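Local coordinates for protein diaminopimelate decarboxylase (Helicobacter pylori, PDB 2QGH) that catalyses the pyridoxal-5'-phosphate-dependent decarboxylation of meso-diaminopimelate to L-lysine, the last step of bacterial lysine biosynthesis, at residues 314-317 / 318-321; 162-165 / 166-170; 46-49 / 50-53. One frame throughout, in Å; residues are numbered along the deposited sequence.

Contact 1 (314-317 / 318-321); sequences NDFL and RPSL. With LYS (lysine), chain C.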
loop_
_atom_site.group_PDB
_atom_site.type_symbol
_atom_site.label_atom_id
_atom_site.label_comp_id
_atom_site.label_asym_id
_atom_site.label_seq_id
_atom_site.Cartn_x
_atom_site.Cartn_y
_atom_site.Cartn_z
ATOM N N ASN A 314 -1.377 4.617 5.113
ATOM C CA ASN A 314 -1.492 4.894 3.685
ATOM C C ASN A 314 -0.301 5.745 3.241
ATOM O O ASN A 314 0.157 5.632 2.106
ATOM C CB ASN A 314 -2.799 5.629 3.353
ATOM C CG ASN A 314 -2.802 7.061 3.835
ATOM O OD1 ASN A 314 -2.858 7.322 5.033
ATOM N ND2 ASN A 314 -2.735 8.001 2.903
ATOM N N ASP A 315 0.203 6.586 4.139
ATOM C CA ASP A 315 1.344 7.452 3.829
ATOM C C ASP A 315 2.670 6.725 4.006
ATOM O O ASP A 315 3.630 6.970 3.283
ATOM C CB ASP A 315 1.383 8.677 4.748
ATOM C CG ASP A 315 0.080 9.442 4.777
ATOM O OD1 ASP A 315 -0.378 9.903 3.710
ATOM O OD2 ASP A 315 -0.473 9.593 5.887
ATOM N N PHE A 316 2.723 5.840 4.992
ATOM C CA PHE A 316 3.948 5.111 5.287
ATOM C C PHE A 316 3.579 3.675 5.594
ATOM O O PHE A 316 3.092 3.359 6.678
ATOM C CB PHE A 316 4.651 5.765 6.482
ATOM C CG PHE A 316 5.977 5.159 6.814
ATOM C CD1 PHE A 316 6.972 5.050 5.841
ATOM C CD2 PHE A 316 6.236 4.691 8.100
ATOM C CE1 PHE A 316 8.209 4.479 6.145
ATOM C CE2 PHE A 316 7.472 4.117 8.416
ATOM C CZ PHE A 316 8.459 4.010 7.436
ATOM N N LEU A 317 3.844 2.810 4.622
ATOM C CA LEU A 317 3.506 1.395 4.687
ATOM C C LEU A 317 4.496 0.430 5.348
ATOM O O LEU A 317 4.112 -0.680 5.735
ATOM C CB LEU A 317 3.226 0.921 3.257
ATOM C CG LEU A 317 2.492 -0.398 3.011
ATOM C CD1 LEU A 317 1.095 -0.330 3.649
ATOM C CD2 LEU A 317 2.394 -0.651 1.512
ATOM N N ARG A 318 5.753 0.840 5.499
ATOM C CA ARG A 318 6.771 -0.059 6.042
ATOM C C ARG A 318 6.466 -0.808 7.346
ATOM O O ARG A 318 6.633 -2.029 7.415
ATOM C CB ARG A 318 8.122 0.672 6.158
ATOM C CG ARG A 318 8.668 1.195 4.829
ATOM C CD ARG A 318 10.197 1.134 4.761
ATOM N NE ARG A 318 10.664 -0.240 4.605
ATOM C CZ ARG A 318 11.491 -0.862 5.443
ATOM N NH1 ARG A 318 11.960 -0.237 6.513
ATOM N NH2 ARG A 318 11.839 -2.119 5.215
ATOM N N PRO A 319 6.011 -0.102 8.395
ATOM C CA PRO A 319 5.714 -0.788 9.658
ATOM C C PRO A 319 4.761 -1.971 9.527
ATOM O O PRO A 319 5.040 -3.060 10.026
ATOM C CB PRO A 319 5.134 0.325 10.528
ATOM C CG PRO A 319 5.819 1.537 10.013
ATOM C CD PRO A 319 5.745 1.340 8.518
ATOM N N SER A 320 3.637 -1.768 8.852
ATOM C CA SER A 320 2.658 -2.844 8.699
ATOM C C SER A 320 3.093 -3.940 7.721
ATOM O O SER A 320 2.919 -5.131 7.989
ATOM C CB SER A 320 1.306 -2.254 8.272
ATOM O OG SER A 320 1.455 -1.332 7.197
ATOM N N LEU A 321 3.671 -3.542 6.594
ATOM C CA LEU A 321 4.115 -4.500 5.584
ATOM C C LEU A 321 5.317 -5.340 5.997
ATOM O O LEU A 321 5.376 -6.531 5.697
ATOM C CB LEU A 321 4.469 -3.782 4.278
ATOM C CG LEU A 321 3.779 -4.194 2.973
ATOM C CD1 LEU A 321 4.668 -3.747 1.829
ATOM C CD2 LEU A 321 3.547 -5.695 2.893
HETATM N N LYS C . 9.814 -2.112 -0.404
HETATM C CA LYS C . 10.834 -2.786 0.460
HETATM C C LYS C . 11.017 -2.014 1.767
HETATM O O LYS C . 10.173 -1.135 2.034
HETATM C CB LYS C . 12.171 -2.890 -0.294
HETATM C CG LYS C . 12.102 -3.798 -1.514
HETATM C CD LYS C . 13.286 -3.620 -2.445
HETATM C CE LYS C . 13.161 -4.573 -3.632
HETATM N NZ LYS C . 14.184 -4.371 -4.714
HETATM O OXT LYS C . 11.988 -2.290 2.506
HETATM O O HOH W 1 2.317 0.796 8.126
#

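Contact 2 (162-165 / 166-170); sequences AKTH and PYIST. With LYS (lysine), chain C.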
loop_
_atom_site.group_PDB
_atom_site.type_symbol
_atom_site.label_atom_id
_atom_site.label_comp_id
_atom_site.label_asym_id
_atom_site.label_seq_id
_atom_site.Cartn_x
_atom_site.Cartn_y
_atom_site.Cartn_z
ATOM N N ALA A 162 20.051 -14.067 1.684
ATOM C CA ALA A 162 20.586 -12.747 2.017
ATOM C C ALA A 162 20.483 -12.405 3.508
ATOM O O ALA A 162 21.059 -11.414 3.970
ATOM C CB ALA A 162 19.877 -11.683 1.190
ATOM N N LYS A 163 19.750 -13.227 4.255
ATOM C CA LYS A 163 19.571 -13.019 5.687
ATOM C C LYS A 163 18.882 -11.691 6.001
ATOM O O LYS A 163 19.432 -10.843 6.709
ATOM C CB LYS A 163 20.924 -13.086 6.415
ATOM C CG LYS A 163 21.573 -14.471 6.426
ATOM C CD LYS A 163 22.794 -14.506 7.340
ATOM C CE LYS A 163 22.412 -14.133 8.772
ATOM N NZ LYS A 163 23.555 -14.208 9.727
ATOM N N THR A 164 17.673 -11.525 5.475
ATOM C CA THR A 164 16.896 -10.315 5.694
ATOM C C THR A 164 15.423 -10.695 5.875
ATOM O O THR A 164 15.107 -11.836 6.218
ATOM C CB THR A 164 17.056 -9.351 4.495
ATOM O OG1 THR A 164 16.353 -8.130 4.751
ATOM C CG2 THR A 164 16.522 -9.995 3.221
ATOM N N HIS A 165 14.523 -9.742 5.662
ATOM C CA HIS A 165 13.093 -10.018 5.789
ATOM C C HIS A 165 12.678 -10.818 4.548
ATOM O O HIS A 165 13.086 -10.502 3.429
ATOM C CB HIS A 165 12.299 -8.703 5.878
ATOM C CG HIS A 165 10.840 -8.890 6.169
ATOM N ND1 HIS A 165 9.983 -9.547 5.307
ATOM C CD2 HIS A 165 10.085 -8.508 7.228
ATOM C CE1 HIS A 165 8.767 -9.561 5.824
ATOM N NE2 HIS A 165 8.802 -8.937 6.989
ATOM N N PRO A 166 11.871 -11.874 4.733
ATOM C CA PRO A 166 11.445 -12.680 3.584
ATOM C C PRO A 166 10.866 -11.883 2.408
ATOM O O PRO A 166 11.106 -12.227 1.249
ATOM C CB PRO A 166 10.429 -13.653 4.199
ATOM C CG PRO A 166 9.920 -12.912 5.417
ATOM C CD PRO A 166 11.184 -12.308 5.964
ATOM N N TYR A 167 10.119 -10.820 2.705
ATOM C CA TYR A 167 9.504 -10.004 1.654
ATOM C C TYR A 167 10.480 -9.236 0.765
ATOM O O TYR A 167 10.160 -8.911 -0.379
ATOM C CB TYR A 167 8.497 -9.020 2.260
ATOM C CG TYR A 167 7.159 -9.635 2.626
ATOM C CD1 TYR A 167 6.115 -8.839 3.097
ATOM C CD2 TYR A 167 6.938 -11.013 2.515
ATOM C CE1 TYR A 167 4.888 -9.392 3.454
ATOM C CE2 TYR A 167 5.709 -11.578 2.871
ATOM C CZ TYR A 167 4.691 -10.758 3.341
ATOM O OH TYR A 167 3.479 -11.297 3.711
ATOM N N ILE A 168 11.660 -8.936 1.294
ATOM C CA ILE A 168 12.668 -8.211 0.535
ATOM C C ILE A 168 13.935 -9.052 0.358
ATOM O O ILE A 168 15.014 -8.525 0.093
ATOM C CB ILE A 168 13.033 -6.880 1.224
ATOM C CG1 ILE A 168 13.651 -7.159 2.598
ATOM C CG2 ILE A 168 11.787 -6.008 1.365
ATOM C CD1 ILE A 168 14.212 -5.935 3.280
ATOM N N SER A 169 13.796 -10.362 0.534
ATOM C CA SER A 169 14.909 -11.285 0.355
ATOM C C SER A 169 14.625 -11.878 -1.020
ATOM O O SER A 169 13.557 -12.447 -1.241
ATOM C CB SER A 169 14.878 -12.373 1.423
ATOM O OG SER A 169 16.084 -13.113 1.421
ATOM N N THR A 170 15.569 -11.750 -1.945
ATOM C CA THR A 170 15.327 -12.225 -3.302
ATOM C C THR A 170 16.386 -13.138 -3.921
ATOM O O THR A 170 16.272 -13.508 -5.093
ATOM C CB THR A 170 15.116 -11.002 -4.243
ATOM O OG1 THR A 170 16.296 -10.191 -4.249
ATOM C CG2 THR A 170 13.961 -10.143 -3.754
HETATM N N LYS C . 9.814 -2.112 -0.404
HETATM C CA LYS C . 10.834 -2.786 0.460
HETATM C C LYS C . 11.017 -2.014 1.767
HETATM O O LYS C . 10.173 -1.135 2.034
HETATM C CB LYS C . 12.171 -2.890 -0.294
HETATM C CG LYS C . 12.102 -3.798 -1.514
HETATM C CD LYS C . 13.286 -3.620 -2.445
HETATM C CE LYS C . 13.161 -4.573 -3.632
HETATM N NZ LYS C . 14.184 -4.371 -4.714
HETATM O OXT LYS C . 11.988 -2.290 2.506
HETATM O O HOH W 2 18.190 -14.394 -0.535
#

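Contact 3 (46-49 / 50-53); sequences AFLN and YKEA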
loop_
_atom_site.group_PDB
_atom_site.type_symbol
_atom_site.label_atom_id
_atom_site.label_comp_id
_atom_site.label_asym_id
_atom_site.label_seq_id
_atom_site.Cartn_x
_atom_site.Cartn_y
_atom_site.Cartn_z
ATOM N N ALA A 46 25.516 10.719 0.111
ATOM C CA ALA A 46 25.384 9.264 0.073
ATOM C C ALA A 46 25.720 8.752 -1.321
ATOM O O ALA A 46 26.312 7.685 -1.480
ATOM C CB ALA A 46 23.965 8.853 0.449
ATOM N N PHE A 47 25.331 9.516 -2.335
ATOM C CA PHE A 47 25.614 9.119 -3.705
ATOM C C PHE A 47 27.106 9.253 -3.980
ATOM O O PHE A 47 27.718 8.366 -4.570
ATOM C CB PHE A 47 24.847 9.989 -4.699
ATOM C CG PHE A 47 25.194 9.699 -6.124
ATOM C CD1 PHE A 47 24.758 8.528 -6.731
ATOM C CD2 PHE A 47 26.016 10.566 -6.842
ATOM C CE1 PHE A 47 25.136 8.216 -8.032
ATOM C CE2 PHE A 47 26.403 10.267 -8.146
ATOM C CZ PHE A 47 25.963 9.087 -8.744
ATOM N N LEU A 48 27.678 10.375 -3.555
ATOM C CA LEU A 48 29.102 10.628 -3.738
ATOM C C LEU A 48 29.969 9.581 -3.040
ATOM O O LEU A 48 31.104 9.357 -3.435
ATOM C CB LEU A 48 29.453 12.024 -3.222
ATOM C CG LEU A 48 29.678 13.120 -4.270
ATOM C CD1 LEU A 48 28.787 12.900 -5.479
ATOM C CD2 LEU A 48 29.428 14.477 -3.633
ATOM N N ASN A 49 29.440 8.939 -2.006
ATOM C CA ASN A 49 30.208 7.916 -1.309
ATOM C C ASN A 49 30.300 6.640 -2.153
ATOM O O ASN A 49 31.326 5.965 -2.150
ATOM C CB ASN A 49 29.584 7.613 0.055
ATOM C CG ASN A 49 29.667 8.797 1.001
ATOM O OD1 ASN A 49 30.632 9.563 0.968
ATOM N ND2 ASN A 49 28.662 8.946 1.858
ATOM N N TYR A 50 29.229 6.313 -2.872
ATOM C CA TYR A 50 29.223 5.136 -3.733
ATOM C C TYR A 50 30.105 5.409 -4.943
ATOM O O TYR A 50 30.814 4.530 -5.425
ATOM C CB TYR A 50 27.802 4.825 -4.210
ATOM C CG TYR A 50 27.053 3.837 -3.349
ATOM C CD1 TYR A 50 27.151 2.463 -3.580
ATOM C CD2 TYR A 50 26.255 4.274 -2.292
ATOM C CE1 TYR A 50 26.470 1.549 -2.778
ATOM C CE2 TYR A 50 25.573 3.375 -1.488
ATOM C CZ TYR A 50 25.681 2.017 -1.734
ATOM O OH TYR A 50 24.980 1.137 -0.944
ATOM N N LYS A 51 30.054 6.646 -5.424
ATOM C CA LYS A 51 30.825 7.052 -6.590
ATOM C C LYS A 51 32.328 6.974 -6.347
ATOM O O LYS A 51 33.084 6.627 -7.252
ATOM C CB LYS A 51 30.438 8.477 -6.995
ATOM C CG LYS A 51 30.410 8.722 -8.502
ATOM C CD LYS A 51 31.411 9.792 -8.932
ATOM C CE LYS A 51 31.113 11.136 -8.281
ATOM N NZ LYS A 51 32.158 12.160 -8.596
ATOM N N GLU A 52 32.759 7.283 -5.127
ATOM C CA GLU A 52 34.181 7.258 -4.799
ATOM C C GLU A 52 34.655 5.912 -4.252
ATOM O O GLU A 52 35.842 5.592 -4.314
ATOM C CB GLU A 52 34.509 8.353 -3.783
ATOM C CG GLU A 52 33.990 8.070 -2.380
ATOM C CD GLU A 52 34.606 8.978 -1.325
ATOM O OE1 GLU A 52 34.310 8.783 -0.124
ATOM O OE2 GLU A 52 35.386 9.886 -1.693
ATOM N N ALA A 53 33.733 5.127 -3.708
ATOM C CA ALA A 53 34.079 3.822 -3.160
ATOM C C ALA A 53 34.690 2.933 -4.242
ATOM O O ALA A 53 35.237 1.870 -3.955
ATOM C CB ALA A 53 32.842 3.160 -2.574
#

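Contact 1 (314-317 / 318-321)
Arg318 and Phe316 meet where a loop enters the short helix 318-322, and this first helical turn lines the lysine pocket of the decarboxylase. Arg318 leaves the backbone with CG anti to its own carbonyl carbon (chi1 -60°), which carries the start of the chain past the Phe316 ring: CB lies 3.6 Å from Phe316 CZ, and CG is as close to CE1. CD, still near CE1, already lies 3.5 Å from the ligand O. Bends at chi2 and chi3 then turn the head group to the lysine carboxylate, where NE donates to the ligand O over 2.8 Å and NH2 makes a weak bond to OXT. NH1 is held by His326, whose ring also meets that of Phe316 edge-to-face, so one histidine braces both side chains. Beside the arginine, Pro319 CD sits against Phe316 CE2 at 3.3 Å, the two side chains crossing at about a right angle. The opening turn is closed by Leu321 N, which donates to Leu317 O at 3.0 Å. The side chains of the same two residues also meet, Leu317 CD2 lying 3.9 Å from Leu321 CD1.

Contact 2 (162-165 / 166-170)
A tight turn in the loop between strand 150-155 and helix 181-193 carries Ile168 to the bound lysine, and two bonds to His165, one to its ring and one to its carbonyl, help to hold it. The imidazole takes the backbone N-H of Tyr167 on ND1 at 2.9 Å; the donor lies in the ring plane, and the bond is fairly straight at 160°. With CG anti to the backbone N (chi1 -173°), the ring is brought alongside the chain that follows it, where Pro166 CG comes within 3.4 Å of His165 ND1. The side chains of His165 and Tyr167 run side by side in the same direction, their ring planes 53° apart, and His165 CE1 reaches Tyr167 CG at 3.6 Å. Meanwhile the carbonyl O of His165 accepts Ile168 N at 3.0 Å, closing an i to i+3 turn through the 3-10 segment 166-167.

In the eight-stranded parallel barrel of this pyridoxal-binding domain, such loops after the strands help to form the active-site mouth. Ile168 CG2 packs 3.5 Å from CA of the ligand, while its other branch, ending in CD1, lies against Thr164 OG1. That hydroxyl is also hydrogen-bonded to the carbonyl of Ser208, another pocket residue. The methyl of Thr164 turns to Ser169 instead, and Thr164 CG2 and Ser169 CB are pressed together at 3.4 Å, tighter than usual for carbons. Across the dimer interface Tyr167 OH bonds to the carbonyl of Ser320 of the second subunit. A water accepts from Ala162 N and from Ser169 OG, the latter at 3.1 Å, and so ties the two ends of the turn.

Contact 3 (46-49 / 50-53)
Side chains and carbonyls three and four residues apart meet here along the last turns of helix 40-52, between the segments 46-49 and 50-53. Phe47 O accepts Lys51 N over 3.0 Å, and the same oxygen receives a weak bond from Tyr50 N. One residue on, Leu48 O takes Glu52 N at 3.1 Å. Asn49 O pairs with Ala53 N in turn at 3.0 Å, so three successive carbonyls each hold the amide four residues ahead.

Tyr50 and Phe47 are the buried members of this group. The edge of the Tyr50 ring meets the chain one turn back, where CD2 lies 3.5 Å from Ala46 O and that oxygen sits in the ring plane. The tyrosine hydroxyl extends further inward to bond with Ser283 OG, while the ring packs on Ile61 of strand 59-64 and on Leu258 of helix 258-268. Phe47 also rests on Ile61, and on Leu80 and Ser82 of a neighbouring loop.

Away from that inner side, Leu48 and Lys51 run side by side in the same direction. Bends at chi2 and chi3 leave Lys51 CE beside Leu48 CD1 at 4.0 Å, a contact of the aliphatic part of the chain. Glu52 is different: CG stands between its own backbone N and carbonyl carbon (chi1 72°), which tucks this methylene against the preceding turn, 3.3 Å from Leu48 O and nearly as close to Asn49 O. Beyond CG the chain is extended and takes the carboxylate outward. A buried flank of Phe47 and Tyr50 and an outer, mostly polar one with Asn49, Lys51 and Glu52 are the pattern of an amphipathic helix, here laid against the first strand of the parallel beta/alpha barrel.

Along the chain the order is contact 3, contact 2, contact 1. Contacts 3 and 2 fall within the pyridoxal-binding domain, whose eight parallel strands close into a barrel: contact 3 lies on helix 40-52 outside strand 59-64, and contact 2 in the loop after strand 150-155, with centres about 25 Å apart. Contact 1 follows strand 306-309 of the separate mixed sheet. Its centre is about 17 Å from that of contact 2, which it touches, Leu321 O lying 3.6 Å from Tyr167 CD1, and about 29 Å from that of contact 3. Contacts 1 and 2 both reach the bound lysine and the second subunit, so barrel loop and mixed-sheet region build a pocket at the dimer interface, completed by Glu350 of the second subunit.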